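PDB 2EO0: hypothetical protein ST1444 from Sulfolobus tokodaii, which probably resolves Holliday junctions during genetic recombination, as a magnesium-dependent, structure-specific endonuclease that nicks opposing strands of four-way DNA junctions in pairs. Local coordinates for residues A[12-17]-A[57-62]; A[19-24]-A[127-132]; A[68-73]-A[102-107]; A[53-58]-A[133-138]. All blocks are in the same frame, centred on the assembly; numbering follows the deposited sequence.

Contact 1 (A[12-17]-A[57-62])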
loop_
_atom_site.group_PDB
_atom_site.type_symbol
_atom_site.label_atom_id
_atom_site.label_comp_id
_atom_site.label_asym_id
_atom_site.label_seq_id
_atom_site.Cartn_x
_atom_site.Cartn_y
_atom_site.Cartn_z
ATOM N N SER A 12 18.518 -3.472 1.237
ATOM C CA SER A 12 18.365 -2.113 0.622
ATOM C C SER A 12 18.489 -2.274 -0.875
ATOM O O SER A 12 17.549 -1.984 -1.612
ATOM C CB SER A 12 19.449 -1.148 1.116
ATOM O OG SER A 12 19.296 0.127 0.500
ATOM N N SER A 13 19.659 -2.725 -1.327
ATOM C CA SER A 13 19.860 -2.959 -2.749
ATOM C C SER A 13 18.900 -4.104 -3.104
ATOM O O SER A 13 18.314 -4.135 -4.197
ATOM C CB SER A 13 21.313 -3.375 -3.040
ATOM O OG SER A 13 21.580 -4.685 -2.583
ATOM N N VAL A 14 18.738 -5.027 -2.156
ATOM C CA VAL A 14 17.864 -6.173 -2.332
ATOM C C VAL A 14 16.408 -5.710 -2.435
ATOM O O VAL A 14 15.651 -6.215 -3.277
ATOM C CB VAL A 14 18.030 -7.187 -1.155
ATOM C CG1 VAL A 14 17.039 -8.343 -1.282
ATOM C CG2 VAL A 14 19.417 -7.719 -1.151
ATOM N N GLU A 15 16.029 -4.751 -1.585
ATOM C CA GLU A 15 14.673 -4.184 -1.583
ATOM C C GLU A 15 14.435 -3.481 -2.910
ATOM O O GLU A 15 13.374 -3.641 -3.534
ATOM C CB GLU A 15 14.508 -3.145 -0.465
ATOM C CG GLU A 15 14.025 -3.701 0.839
ATOM C CD GLU A 15 14.793 -3.167 2.032
ATOM O OE1 GLU A 15 15.913 -3.657 2.297
ATOM O OE2 GLU A 15 14.273 -2.260 2.710
ATOM N N ARG A 16 15.432 -2.688 -3.306
ATOM C CA ARG A 16 15.402 -1.923 -4.539
ATOM C C ARG A 16 15.273 -2.855 -5.721
ATOM O O ARG A 16 14.492 -2.620 -6.651
ATOM C CB ARG A 16 16.681 -1.117 -4.704
ATOM C CG ARG A 16 16.774 0.187 -3.925
ATOM C CD ARG A 16 17.844 1.023 -4.614
ATOM N NE ARG A 16 17.976 2.373 -4.090
ATOM C CZ ARG A 16 18.301 2.641 -2.835
ATOM N NH1 ARG A 16 18.524 1.646 -1.982
ATOM N NH2 ARG A 16 18.402 3.904 -2.436
ATOM N N TYR A 17 16.054 -3.923 -5.691
ATOM C CA TYR A 17 15.985 -4.867 -6.781
ATOM C C TYR A 17 14.587 -5.493 -6.768
ATOM O O TYR A 17 13.969 -5.643 -7.810
ATOM C CB TYR A 17 17.069 -5.938 -6.645
ATOM C CG TYR A 17 16.930 -7.020 -7.682
ATOM C CD1 TYR A 17 17.355 -6.810 -8.996
ATOM C CD2 TYR A 17 16.265 -8.209 -7.379
ATOM C CE1 TYR A 17 17.104 -7.754 -9.984
ATOM C CE2 TYR A 17 16.011 -9.149 -8.348
ATOM C CZ TYR A 17 16.425 -8.913 -9.655
ATOM O OH TYR A 17 16.109 -9.815 -10.629
ATOM N N ILE A 57 6.053 -6.788 2.361
ATOM C CA ILE A 57 7.272 -7.561 2.457
ATOM C C ILE A 57 8.330 -6.921 3.317
ATOM O O ILE A 57 8.707 -5.770 3.128
ATOM C CB ILE A 57 7.899 -7.827 1.077
ATOM C CG1 ILE A 57 6.846 -8.394 0.113
ATOM C CG2 ILE A 57 9.057 -8.823 1.221
ATOM C CD1 ILE A 57 7.310 -8.410 -1.317
ATOM N N GLU A 58 8.806 -7.695 4.276
ATOM C CA GLU A 58 9.862 -7.271 5.171
ATOM C C GLU A 58 11.086 -8.041 4.645
ATOM O O GLU A 58 11.053 -9.258 4.473
ATOM C CB GLU A 58 9.475 -7.674 6.600
ATOM C CG GLU A 58 10.406 -7.227 7.718
ATOM C CD GLU A 58 10.685 -5.741 7.734
ATOM O OE1 GLU A 58 9.778 -4.950 7.388
ATOM O OE2 GLU A 58 11.824 -5.374 8.111
ATOM N N VAL A 59 12.151 -7.316 4.351
ATOM C CA VAL A 59 13.352 -7.926 3.827
ATOM C C VAL A 59 14.514 -7.937 4.809
ATOM O O VAL A 59 14.885 -6.915 5.359
ATOM C CB VAL A 59 13.805 -7.207 2.542
ATOM C CG1 VAL A 59 15.041 -7.922 1.950
ATOM C CG2 VAL A 59 12.638 -7.146 1.548
ATOM N N LYS A 60 15.096 -9.111 5.015
ATOM C CA LYS A 60 16.236 -9.248 5.918
ATOM C C LYS A 60 17.382 -9.902 5.175
ATOM O O LYS A 60 17.170 -10.689 4.246
ATOM C CB LYS A 60 15.877 -10.103 7.149
ATOM C CG LYS A 60 15.716 -9.325 8.448
ATOM C CD LYS A 60 14.301 -8.813 8.632
ATOM C CE LYS A 60 14.103 -8.187 10.002
ATOM N NZ LYS A 60 14.878 -6.935 10.136
ATOM N N SER A 61 18.598 -9.555 5.577
ATOM C CA SER A 61 19.804 -10.121 4.987
ATOM C C SER A 61 20.516 -10.971 6.033
ATOM O O SER A 61 20.958 -10.460 7.057
ATOM C CB SER A 61 20.744 -9.012 4.503
ATOM O OG SER A 61 22.035 -9.533 4.206
ATOM N N ARG A 62 20.612 -12.272 5.782
ATOM C CA ARG A 62 21.283 -13.194 6.708
ATOM C C ARG A 62 22.329 -14.016 5.953
ATOM O O ARG A 62 22.042 -14.594 4.910
ATOM C CB ARG A 62 20.267 -14.130 7.349
ATOM C CG ARG A 62 19.177 -13.427 8.131
ATOM C CD ARG A 62 19.731 -12.635 9.293
ATOM N NE ARG A 62 18.675 -12.336 10.253
ATOM C CZ ARG A 62 18.257 -11.120 10.566
ATOM N NH1 ARG A 62 18.798 -10.052 9.998
ATOM N NH2 ARG A 62 17.297 -10.975 11.460
#

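Contact 2 (A[19-24]-A[127-132])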
loop_
_atom_site.group_PDB
_atom_site.type_symbol
_atom_site.label_atom_id
_atom_site.label_comp_id
_atom_site.label_asym_id
_atom_site.label_seq_id
_atom_site.Cartn_x
_atom_site.Cartn_y
_atom_site.Cartn_z
ATOM N N VAL A 19 11.833 -4.191 -5.758
ATOM C CA VAL A 19 10.912 -3.172 -6.203
ATOM C C VAL A 19 10.902 -3.179 -7.725
ATOM O O VAL A 19 9.833 -3.283 -8.336
ATOM C CB VAL A 19 11.330 -1.779 -5.657
ATOM C CG1 VAL A 19 10.494 -0.686 -6.307
ATOM C CG2 VAL A 19 11.120 -1.727 -4.150
ATOM N N SER A 20 12.088 -3.085 -8.327
ATOM C CA SER A 20 12.228 -3.104 -9.782
ATOM C C SER A 20 11.469 -4.249 -10.413
ATOM O O SER A 20 10.742 -4.068 -11.392
ATOM C CB SER A 20 13.695 -3.249 -10.175
ATOM O OG SER A 20 14.360 -2.015 -10.017
ATOM N N ARG A 21 11.643 -5.441 -9.866
ATOM C CA ARG A 21 10.972 -6.587 -10.438
ATOM C C ARG A 21 9.446 -6.521 -10.298
ATOM O O ARG A 21 8.719 -6.942 -11.202
ATOM C CB ARG A 21 11.526 -7.873 -9.805
ATOM C CG ARG A 21 13.035 -8.123 -10.067
ATOM C CD ARG A 21 13.317 -8.141 -11.573
ATOM N NE ARG A 21 12.680 -9.266 -12.257
ATOM C CZ ARG A 21 12.097 -9.184 -13.454
ATOM N NH1 ARG A 21 12.054 -8.021 -14.122
ATOM N NH2 ARG A 21 11.569 -10.276 -14.004
ATOM N N LEU A 22 8.960 -5.993 -9.176
ATOM C CA LEU A 22 7.520 -5.898 -8.955
ATOM C C LEU A 22 6.927 -4.857 -9.900
ATOM O O LEU A 22 5.837 -5.036 -10.433
ATOM C CB LEU A 22 7.220 -5.530 -7.491
ATOM C CG LEU A 22 7.510 -6.623 -6.449
ATOM C CD1 LEU A 22 7.257 -6.127 -5.030
ATOM C CD2 LEU A 22 6.657 -7.833 -6.748
ATOM N N ARG A 23 7.654 -3.765 -10.106
ATOM C CA ARG A 23 7.182 -2.736 -11.015
ATOM C C ARG A 23 7.122 -3.308 -12.426
ATOM O O ARG A 23 6.128 -3.120 -13.110
ATOM C CB ARG A 23 8.082 -1.484 -10.945
ATOM C CG ARG A 23 7.619 -0.501 -9.864
ATOM C CD ARG A 23 8.599 0.628 -9.567
ATOM N NE ARG A 23 8.177 1.342 -8.367
ATOM C CZ ARG A 23 8.935 2.180 -7.662
ATOM N NH1 ARG A 23 10.187 2.423 -8.035
ATOM N NH2 ARG A 23 8.444 2.782 -6.576
ATOM N N ASP A 24 8.161 -4.029 -12.851
ATOM C CA ASP A 24 8.164 -4.626 -14.188
ATOM C C ASP A 24 6.985 -5.579 -14.360
ATOM O O ASP A 24 6.471 -5.741 -15.458
ATOM C CB ASP A 24 9.459 -5.414 -14.466
ATOM C CG ASP A 24 10.688 -4.535 -14.480
ATOM O OD1 ASP A 24 10.571 -3.376 -14.901
ATOM O OD2 ASP A 24 11.771 -4.999 -14.083
ATOM N N GLU A 127 10.659 -18.299 -4.630
ATOM C CA GLU A 127 11.482 -17.265 -5.230
ATOM C C GLU A 127 10.549 -16.171 -5.672
ATOM O O GLU A 127 9.335 -16.314 -5.574
ATOM C CB GLU A 127 12.256 -17.792 -6.420
ATOM C CG GLU A 127 13.177 -18.923 -6.064
ATOM C CD GLU A 127 14.140 -19.213 -7.179
ATOM O OE1 GLU A 127 14.999 -18.334 -7.455
ATOM O OE2 GLU A 127 14.027 -20.310 -7.778
ATOM N N LEU A 128 11.115 -15.071 -6.136
ATOM C CA LEU A 128 10.318 -13.938 -6.561
ATOM C C LEU A 128 9.222 -14.364 -7.531
ATOM O O LEU A 128 8.039 -14.066 -7.333
ATOM C CB LEU A 128 11.230 -12.895 -7.200
ATOM C CG LEU A 128 10.730 -11.449 -7.321
ATOM C CD1 LEU A 128 9.758 -11.089 -6.211
ATOM C CD2 LEU A 128 11.931 -10.555 -7.277
ATOM N N GLU A 129 9.621 -15.093 -8.564
ATOM C CA GLU A 129 8.691 -15.560 -9.566
ATOM C C GLU A 129 7.570 -16.387 -8.962
ATOM O O GLU A 129 6.459 -16.392 -9.485
ATOM C CB GLU A 129 9.429 -16.369 -10.617
ATOM C CG GLU A 129 9.001 -16.010 -12.024
ATOM C CD GLU A 129 9.216 -14.531 -12.334
ATOM O OE1 GLU A 129 10.399 -14.098 -12.413
ATOM O OE2 GLU A 129 8.192 -13.815 -12.489
ATOM N N ASP A 130 7.849 -17.092 -7.875
ATOM C CA ASP A 130 6.811 -17.887 -7.231
ATOM C C ASP A 130 5.924 -16.956 -6.427
ATOM O O ASP A 130 4.700 -17.128 -6.368
ATOM C CB ASP A 130 7.419 -18.942 -6.301
ATOM C CG ASP A 130 8.406 -19.850 -7.015
ATOM O OD1 ASP A 130 7.981 -20.613 -7.901
ATOM O OD2 ASP A 130 9.616 -19.789 -6.695
ATOM N N LEU A 131 6.544 -15.964 -5.798
ATOM C CA LEU A 131 5.771 -15.018 -5.017
ATOM C C LEU A 131 4.776 -14.395 -5.958
ATOM O O LEU A 131 3.596 -14.276 -5.640
ATOM C CB LEU A 131 6.649 -13.922 -4.413
ATOM C CG LEU A 131 5.863 -12.922 -3.551
ATOM C CD1 LEU A 131 5.089 -13.663 -2.459
ATOM C CD2 LEU A 131 6.803 -11.923 -2.936
ATOM N N VAL A 132 5.279 -14.019 -7.129
ATOM C CA VAL A 132 4.467 -13.392 -8.150
ATOM C C VAL A 132 3.335 -14.298 -8.614
ATOM O O VAL A 132 2.186 -13.862 -8.640
ATOM C CB VAL A 132 5.337 -12.963 -9.352
ATOM C CG1 VAL A 132 4.467 -12.499 -10.501
ATOM C CG2 VAL A 132 6.258 -11.843 -8.922
#

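Contact 3 (A[68-73]-A[102-107])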
loop_
_atom_site.group_PDB
_atom_site.type_symbol
_atom_site.label_atom_id
_atom_site.label_comp_id
_atom_site.label_asym_id
_atom_site.label_seq_id
_atom_site.Cartn_x
_atom_site.Cartn_y
_atom_site.Cartn_z
ATOM N N ILE A 68 16.600 -18.226 11.615
ATOM C CA ILE A 68 16.532 -16.792 11.365
ATOM C C ILE A 68 15.660 -16.227 12.475
ATOM O O ILE A 68 14.530 -16.677 12.672
ATOM C CB ILE A 68 15.829 -16.455 10.047
ATOM C CG1 ILE A 68 16.500 -17.196 8.894
ATOM C CG2 ILE A 68 15.844 -14.948 9.839
ATOM C CD1 ILE A 68 15.836 -16.961 7.539
ATOM N N TYR A 69 16.176 -15.229 13.179
ATOM C CA TYR A 69 15.461 -14.622 14.283
ATOM C C TYR A 69 14.979 -13.228 13.966
ATOM O O TYR A 69 15.701 -12.429 13.388
ATOM C CB TYR A 69 16.375 -14.554 15.507
ATOM C CG TYR A 69 16.527 -15.872 16.228
ATOM C CD1 TYR A 69 15.552 -16.312 17.126
ATOM C CD2 TYR A 69 17.639 -16.687 16.011
ATOM C CE1 TYR A 69 15.678 -17.540 17.797
ATOM C CE2 TYR A 69 17.778 -17.918 16.673
ATOM C CZ TYR A 69 16.793 -18.335 17.565
ATOM O OH TYR A 69 16.919 -19.538 18.233
ATOM N N ILE A 70 13.743 -12.938 14.345
ATOM C CA ILE A 70 13.207 -11.607 14.156
ATOM C C ILE A 70 12.694 -11.144 15.515
ATOM O O ILE A 70 11.967 -11.861 16.192
ATOM C CB ILE A 70 12.090 -11.609 13.130
ATOM C CG1 ILE A 70 11.560 -10.188 12.943
ATOM C CG2 ILE A 70 11.005 -12.561 13.573
ATOM C CD1 ILE A 70 10.670 -10.024 11.741
ATOM N N GLU A 71 13.121 -9.950 15.911
ATOM C CA GLU A 71 12.775 -9.334 17.193
ATOM C C GLU A 71 11.277 -9.178 17.450
ATOM O O GLU A 71 10.516 -8.702 16.594
ATOM C CB GLU A 71 13.481 -7.981 17.296
ATOM C CG GLU A 71 13.451 -7.323 18.663
ATOM C CD GLU A 71 12.195 -6.524 18.893
ATOM O OE1 GLU A 71 11.839 -5.715 18.015
ATOM O OE2 GLU A 71 11.569 -6.691 19.953
ATOM N N LYS A 72 10.882 -9.574 18.655
ATOM C CA LYS A 72 9.499 -9.553 19.114
ATOM C C LYS A 72 8.665 -8.305 18.797
ATOM O O LYS A 72 7.623 -8.394 18.125
ATOM C CB LYS A 72 9.493 -9.808 20.618
ATOM C CG LYS A 72 8.147 -9.768 21.295
ATOM C CD LYS A 72 8.344 -9.655 22.801
ATOM C CE LYS A 72 7.019 -9.698 23.562
ATOM N NZ LYS A 72 6.104 -8.557 23.214
ATOM N N GLU A 73 9.114 -7.154 19.294
ATOM C CA GLU A 73 8.404 -5.902 19.101
ATOM C C GLU A 73 8.300 -5.487 17.647
ATOM O O GLU A 73 7.283 -4.940 17.231
ATOM C CB GLU A 73 9.056 -4.790 19.931
ATOM C CG GLU A 73 8.482 -4.689 21.349
ATOM C CD GLU A 73 9.240 -3.728 22.271
ATOM O OE1 GLU A 73 9.761 -2.679 21.820
ATOM O OE2 GLU A 73 9.282 -4.024 23.479
ATOM N N ILE A 102 8.771 -16.324 2.440
ATOM C CA ILE A 102 7.817 -17.240 3.056
ATOM C C ILE A 102 6.719 -16.370 3.658
ATOM O O ILE A 102 6.907 -15.159 3.822
ATOM C CB ILE A 102 8.452 -18.053 4.190
ATOM C CG1 ILE A 102 9.200 -17.107 5.124
ATOM C CG2 ILE A 102 9.377 -19.128 3.617
ATOM C CD1 ILE A 102 9.620 -17.753 6.417
ATOM N N LYS A 103 5.573 -16.973 3.969
ATOM C CA LYS A 103 4.480 -16.230 4.601
ATOM C C LYS A 103 4.980 -15.875 5.993
ATOM O O LYS A 103 5.553 -16.714 6.693
ATOM C CB LYS A 103 3.221 -17.084 4.756
ATOM C CG LYS A 103 2.350 -17.195 3.531
ATOM C CD LYS A 103 1.216 -18.181 3.796
ATOM C CE LYS A 103 0.010 -17.971 2.859
ATOM N NZ LYS A 103 0.337 -17.997 1.400
ATOM N N PHE A 104 4.771 -14.628 6.395
ATOM C CA PHE A 104 5.217 -14.201 7.710
ATOM C C PHE A 104 4.647 -15.104 8.822
ATOM O O PHE A 104 5.209 -15.194 9.922
ATOM C CB PHE A 104 4.805 -12.760 7.944
ATOM C CG PHE A 104 5.714 -12.034 8.851
ATOM C CD1 PHE A 104 6.876 -11.456 8.362
ATOM C CD2 PHE A 104 5.417 -11.925 10.206
ATOM C CE1 PHE A 104 7.741 -10.769 9.208
ATOM C CE2 PHE A 104 6.278 -11.237 11.066
ATOM C CZ PHE A 104 7.446 -10.656 10.560
ATOM N N ASP A 105 3.535 -15.770 8.513
ATOM C CA ASP A 105 2.870 -16.678 9.447
ATOM C C ASP A 105 3.693 -17.915 9.772
ATOM O O ASP A 105 3.353 -18.665 10.679
ATOM C CB ASP A 105 1.526 -17.135 8.883
ATOM C CG ASP A 105 0.531 -16.013 8.792
ATOM O OD1 ASP A 105 0.648 -15.060 9.608
ATOM O OD2 ASP A 105 -0.378 -16.093 7.920
ATOM N N MET A 106 4.764 -18.134 9.022
ATOM C CA MET A 106 5.620 -19.291 9.256
ATOM C C MET A 106 6.567 -19.062 10.430
ATOM O O MET A 106 7.165 -20.005 10.942
ATOM C CB MET A 106 6.428 -19.624 8.001
ATOM C CG MET A 106 5.578 -19.982 6.784
ATOM S SD MET A 106 4.812 -21.623 6.873
ATOM C CE MET A 106 5.884 -22.495 5.671
ATOM N N LEU A 107 6.724 -17.815 10.852
ATOM C CA LEU A 107 7.595 -17.533 11.987
ATOM C C LEU A 107 6.893 -17.970 13.284
ATOM O O LEU A 107 5.788 -17.506 13.578
ATOM C CB LEU A 107 7.902 -16.031 12.073
ATOM C CG LEU A 107 8.689 -15.326 10.970
ATOM C CD1 LEU A 107 8.487 -13.838 11.133
ATOM C CD2 LEU A 107 10.176 -15.675 11.045
#

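Contact 4 (A[53-58]-A[133-138])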
loop_
_atom_site.group_PDB
_atom_site.type_symbol
_atom_site.label_atom_id
_atom_site.label_comp_id
_atom_site.label_asym_id
_atom_site.label_seq_id
_atom_site.Cartn_x
_atom_site.Cartn_y
_atom_site.Cartn_z
ATOM N N VAL A 53 -5.007 -6.247 -4.735
ATOM C CA VAL A 53 -4.363 -7.116 -3.744
ATOM C C VAL A 53 -3.170 -6.387 -3.115
ATOM O O VAL A 53 -2.398 -5.707 -3.793
ATOM C CB VAL A 53 -3.913 -8.480 -4.358
ATOM C CG1 VAL A 53 -3.059 -9.272 -3.351
ATOM C CG2 VAL A 53 -5.140 -9.308 -4.720
ATOM N N ILE A 54 -3.053 -6.510 -1.802
ATOM C CA ILE A 54 -2.002 -5.848 -1.032
ATOM C C ILE A 54 -0.965 -6.849 -0.556
ATOM O O ILE A 54 -1.314 -7.816 0.138
ATOM C CB ILE A 54 -2.577 -5.206 0.270
ATOM C CG1 ILE A 54 -3.713 -4.223 -0.047
ATOM C CG2 ILE A 54 -1.464 -4.540 1.068
ATOM C CD1 ILE A 54 -4.499 -3.779 1.246
ATOM N N ILE A 55 0.299 -6.639 -0.908
ATOM C CA ILE A 55 1.328 -7.540 -0.406
ATOM C C ILE A 55 2.417 -6.758 0.313
ATOM O O ILE A 55 2.992 -5.785 -0.202
ATOM C CB ILE A 55 1.921 -8.458 -1.506
ATOM C CG1 ILE A 55 2.498 -7.625 -2.633
ATOM C CG2 ILE A 55 0.806 -9.390 -2.076
ATOM C CD1 ILE A 55 3.102 -8.481 -3.734
ATOM N N LEU A 56 2.655 -7.169 1.548
ATOM C CA LEU A 56 3.634 -6.521 2.381
ATOM C C LEU A 56 4.880 -7.399 2.490
ATOM O O LEU A 56 4.781 -8.627 2.662
ATOM C CB LEU A 56 2.997 -6.272 3.747
ATOM C CG LEU A 56 1.645 -5.528 3.677
ATOM C CD1 LEU A 56 1.008 -5.418 5.061
ATOM C CD2 LEU A 56 1.870 -4.152 3.083
ATOM N N ILE A 57 6.053 -6.788 2.361
ATOM C CA ILE A 57 7.272 -7.561 2.457
ATOM C C ILE A 57 8.330 -6.921 3.317
ATOM O O ILE A 57 8.707 -5.770 3.128
ATOM C CB ILE A 57 7.899 -7.827 1.077
ATOM C CG1 ILE A 57 6.846 -8.394 0.113
ATOM C CG2 ILE A 57 9.057 -8.823 1.221
ATOM C CD1 ILE A 57 7.310 -8.410 -1.317
ATOM N N GLU A 58 8.806 -7.695 4.276
ATOM C CA GLU A 58 9.862 -7.271 5.171
ATOM C C GLU A 58 11.086 -8.041 4.645
ATOM O O GLU A 58 11.053 -9.258 4.473
ATOM C CB GLU A 58 9.475 -7.674 6.600
ATOM C CG GLU A 58 10.406 -7.227 7.718
ATOM C CD GLU A 58 10.685 -5.741 7.734
ATOM O OE1 GLU A 58 9.778 -4.950 7.388
ATOM O OE2 GLU A 58 11.824 -5.374 8.111
ATOM N N ARG A 133 3.637 -15.546 -8.968
ATOM C CA ARG A 133 2.574 -16.452 -9.407
ATOM C C ARG A 133 1.500 -16.538 -8.331
ATOM O O ARG A 133 0.293 -16.540 -8.623
ATOM C CB ARG A 133 3.113 -17.859 -9.691
ATOM C CG ARG A 133 3.801 -17.993 -11.042
ATOM C CD ARG A 133 4.336 -19.409 -11.285
ATOM N NE ARG A 133 4.998 -19.529 -12.588
ATOM C CZ ARG A 133 5.544 -20.651 -13.064
ATOM N NH1 ARG A 133 5.517 -21.778 -12.350
ATOM N NH2 ARG A 133 6.128 -20.646 -14.257
ATOM N N TYR A 134 1.952 -16.606 -7.084
ATOM C CA TYR A 134 1.044 -16.693 -5.961
ATOM C C TYR A 134 0.158 -15.460 -5.903
ATOM O O TYR A 134 -1.054 -15.552 -5.713
ATOM C CB TYR A 134 1.819 -16.783 -4.652
ATOM C CG TYR A 134 0.899 -16.670 -3.478
ATOM C CD1 TYR A 134 0.131 -17.756 -3.075
ATOM C CD2 TYR A 134 0.764 -15.463 -2.785
ATOM C CE1 TYR A 134 -0.741 -17.658 -2.010
ATOM C CE2 TYR A 134 -0.110 -15.347 -1.723
ATOM C CZ TYR A 134 -0.855 -16.459 -1.331
ATOM O OH TYR A 134 -1.664 -16.401 -0.223
ATOM N N VAL A 135 0.777 -14.296 -6.023
ATOM C CA VAL A 135 0.014 -13.066 -5.998
ATOM C C VAL A 135 -1.016 -13.062 -7.131
ATOM O O VAL A 135 -2.155 -12.669 -6.923
ATOM C CB VAL A 135 0.922 -11.817 -6.140
ATOM C CG1 VAL A 135 0.065 -10.565 -6.154
ATOM C CG2 VAL A 135 1.917 -11.753 -4.983
ATOM N N GLU A 136 -0.611 -13.504 -8.319
ATOM C CA GLU A 136 -1.521 -13.558 -9.458
ATOM C C GLU A 136 -2.743 -14.425 -9.209
ATOM O O GLU A 136 -3.843 -14.070 -9.637
ATOM C CB GLU A 136 -0.813 -14.084 -10.707
ATOM C CG GLU A 136 0.100 -13.083 -11.384
ATOM C CD GLU A 136 -0.608 -11.765 -11.655
ATOM O OE1 GLU A 136 -1.845 -11.795 -11.864
ATOM O OE2 GLU A 136 0.073 -10.714 -11.669
ATOM N N SER A 137 -2.559 -15.553 -8.524
ATOM C CA SER A 137 -3.667 -16.452 -8.250
ATOM C C SER A 137 -4.634 -15.839 -7.253
ATOM O O SER A 137 -5.804 -16.219 -7.204
ATOM C CB SER A 137 -3.166 -17.815 -7.741
ATOM O OG SER A 137 -2.798 -17.780 -6.369
ATOM N N LYS A 138 -4.148 -14.886 -6.458
ATOM C CA LYS A 138 -4.995 -14.209 -5.480
ATOM C C LYS A 138 -5.810 -13.137 -6.170
ATOM O O LYS A 138 -6.908 -12.793 -5.732
ATOM C CB LYS A 138 -4.154 -13.615 -4.346
ATOM C CG LYS A 138 -3.747 -14.673 -3.315
ATOM C CD LYS A 138 -3.357 -14.051 -1.978
ATOM C CE LYS A 138 -4.507 -13.219 -1.365
ATOM N NZ LYS A 138 -4.116 -12.536 -0.095
#

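Contact 1 (A[12-17]-A[57-62])
Glu15, which leans on Val59 with its aliphatic part, receives the backbone N-H of Ser12 on OE1; Ser12 N lies 2.8 Å from Glu15 OE1 and approaches from above the carboxylate plane, 42° out of it. This is the metal-site corner of a PD-(D/E)XK nuclease fold, where helix 13-24 lies on strand 53-61, and Glu15, Asp45 and Glu58 are the likely magnesium ligands. Glu15 CG rests 3.8 Å from Val59 CG2, and a bend at chi2 (135°) keeps the carboxylate alongside the valine, Glu15 OE1 4.1 Å from Val59 CB. An alanine here lacks CG and the carboxylate, and is likely to leave Ser12 N without this acceptor, Val59 less covered and the metal site short of a likely ligand. Val59 alternates with Glu58 and Lys60 along the strand, so it faces the helix while they turn to the other side; its own N-H is bound by Asp45. Nearer the end of the strand, Val14 CG1 meets Val59 CG1 at 3.8 Å.

Contact 2 (A[19-24]-A[127-132])
Leu128, Arg21 and Leu22 make up most of this shallow meeting of two helices, 13-24 and 128-143, near the surface. Leu128 CD2 presses on the aliphatic root of Arg21, 3.7 Å from Arg21 CB and 3.9 Å from Arg21 CG, while Leu128 CD1 is turned to Leu22 CD2 at a looser 4.5 Å. Successive bends at chi2 (-56°) and chi3 (-66°) turn the arginine along its own helix toward the C-terminal end, where Arg21 NH1 forms a salt bridge with Asp24 OD2 at 3.0 Å, poorly aligned as a hydrogen bond. Glu129 OE1 stands at the guanidinium edge, near its plane, but at 4.3 Å from Arg21 NH2 it is too far for a salt bridge and probably adds no more than a weak attraction. Leu22 continues inward onto Phe27 and Val29, and Leu131 onto Phe101. Apolar side chains thus face the sheet and charged ends the outside, as expected for two amphipathic helices on one face of the central sheet of an alpha/beta nuclease fold.

Contact 3 (A[68-73]-A[102-107])
Ile70 reaches two residues of segment 102-107 with two different branches. Its CD1 meets the edge of the Phe104 ring, near the ring plane, 3.5 Å from Phe104 CZ, the two side chains arriving from opposite directions. The Ile70 and Leu107 side chains cross at about a right angle, Ile70 CG2 3.7 Å from Leu107 CD1. The extended Ile70 chain, with CG1 anti to the backbone N (chi1 -179°), is what carries CD1 as far as the ring. Leu107 CD1 also lies 3.3 Å above one face of Phe104, offset toward the rim. Ile70 ends strand 68-70, at the edge of the three-stranded antiparallel sheet, and packs here on the 3-10 turn after edge strand 98-103 of the nuclease fold's central sheet. The Phe104 side chain is about 4 Å from that of Glu58, a likely magnesium ligand. In the next shell, Ile78 and Leu89 pack on Phe104, Ala75 on Ile70, and Leu91 and Ile117 on Leu107. Just after Ile70, Glu71 is the N-cap of helix 72-85: Glu71 OE2 accepts from Glu73 N at 2.6 Å. With an alanine in place of Ile70, both the ring edge and the Leu107 methyls would probably lose this neighbour, opening a gap between the small sheet and the turn. No hydrogen bond crosses between the segments, so this buried junction depends on the fit of apolar surfaces.

Contact 4 (A[53-58]-A[133-138])
Helix 128-143 packs on the central strand 53-61 of the alpha/beta nuclease fold, on the face away from helix 72-85. The helix segment 133-138 runs nearly antiparallel to strand segment 53-58, at 151°, with their axes 9.5 Å apart. Ile55 and Val135 meet tip to tip: Val135 CG2 sits 3.7 Å from Ile55 CD1 and 3.9 Å from Ile55 CG2. With CG1 held between the backbone N and the carbonyl carbon (chi1 57°), Ile55 presents both of those methyls to the same valine branch, and Phe27 packs on both residues. Val53 takes up the next turn: Val53 CG2 lies 4.0 Å from Lys138 O, and Val53 CG1 faces Val135 more loosely. The ammonium of Lys138 goes to Glu88, which also binds the hydroxyl of Tyr134. Ile54 turns the other way and packs on Gly52 of the second subunit. Within the helix, Tyr134 O accepts from Lys138 N and, on the same face of its plane, from Ser137 OG at 2.9 Å.

Contacts 1, 2 and 4 lie on one face of the mixed sheet: helix 13-24 serves contacts 1 and 2, helix 128-143 contacts 2 and 4, and strand 53-61 contacts 1 and 4. Contacts 2 and 4 have centres about 10 Å apart, joined where Ile57 CD1 is 3.9 Å from Leu131 CD2. Contact 3, centred about 21 Å from contact 2, reaches the same sheet through strand 98-103 and meets contact 1 at a probable hydrogen bond, Arg62 NH2 to Tyr69 O at 2.9 Å. Strand 68-70 follows strand 53-61, and both segments of contact 1 precede those of contact 3. The late helix 128-143 returns to the early helix and strand, building one core beside the probable magnesium site.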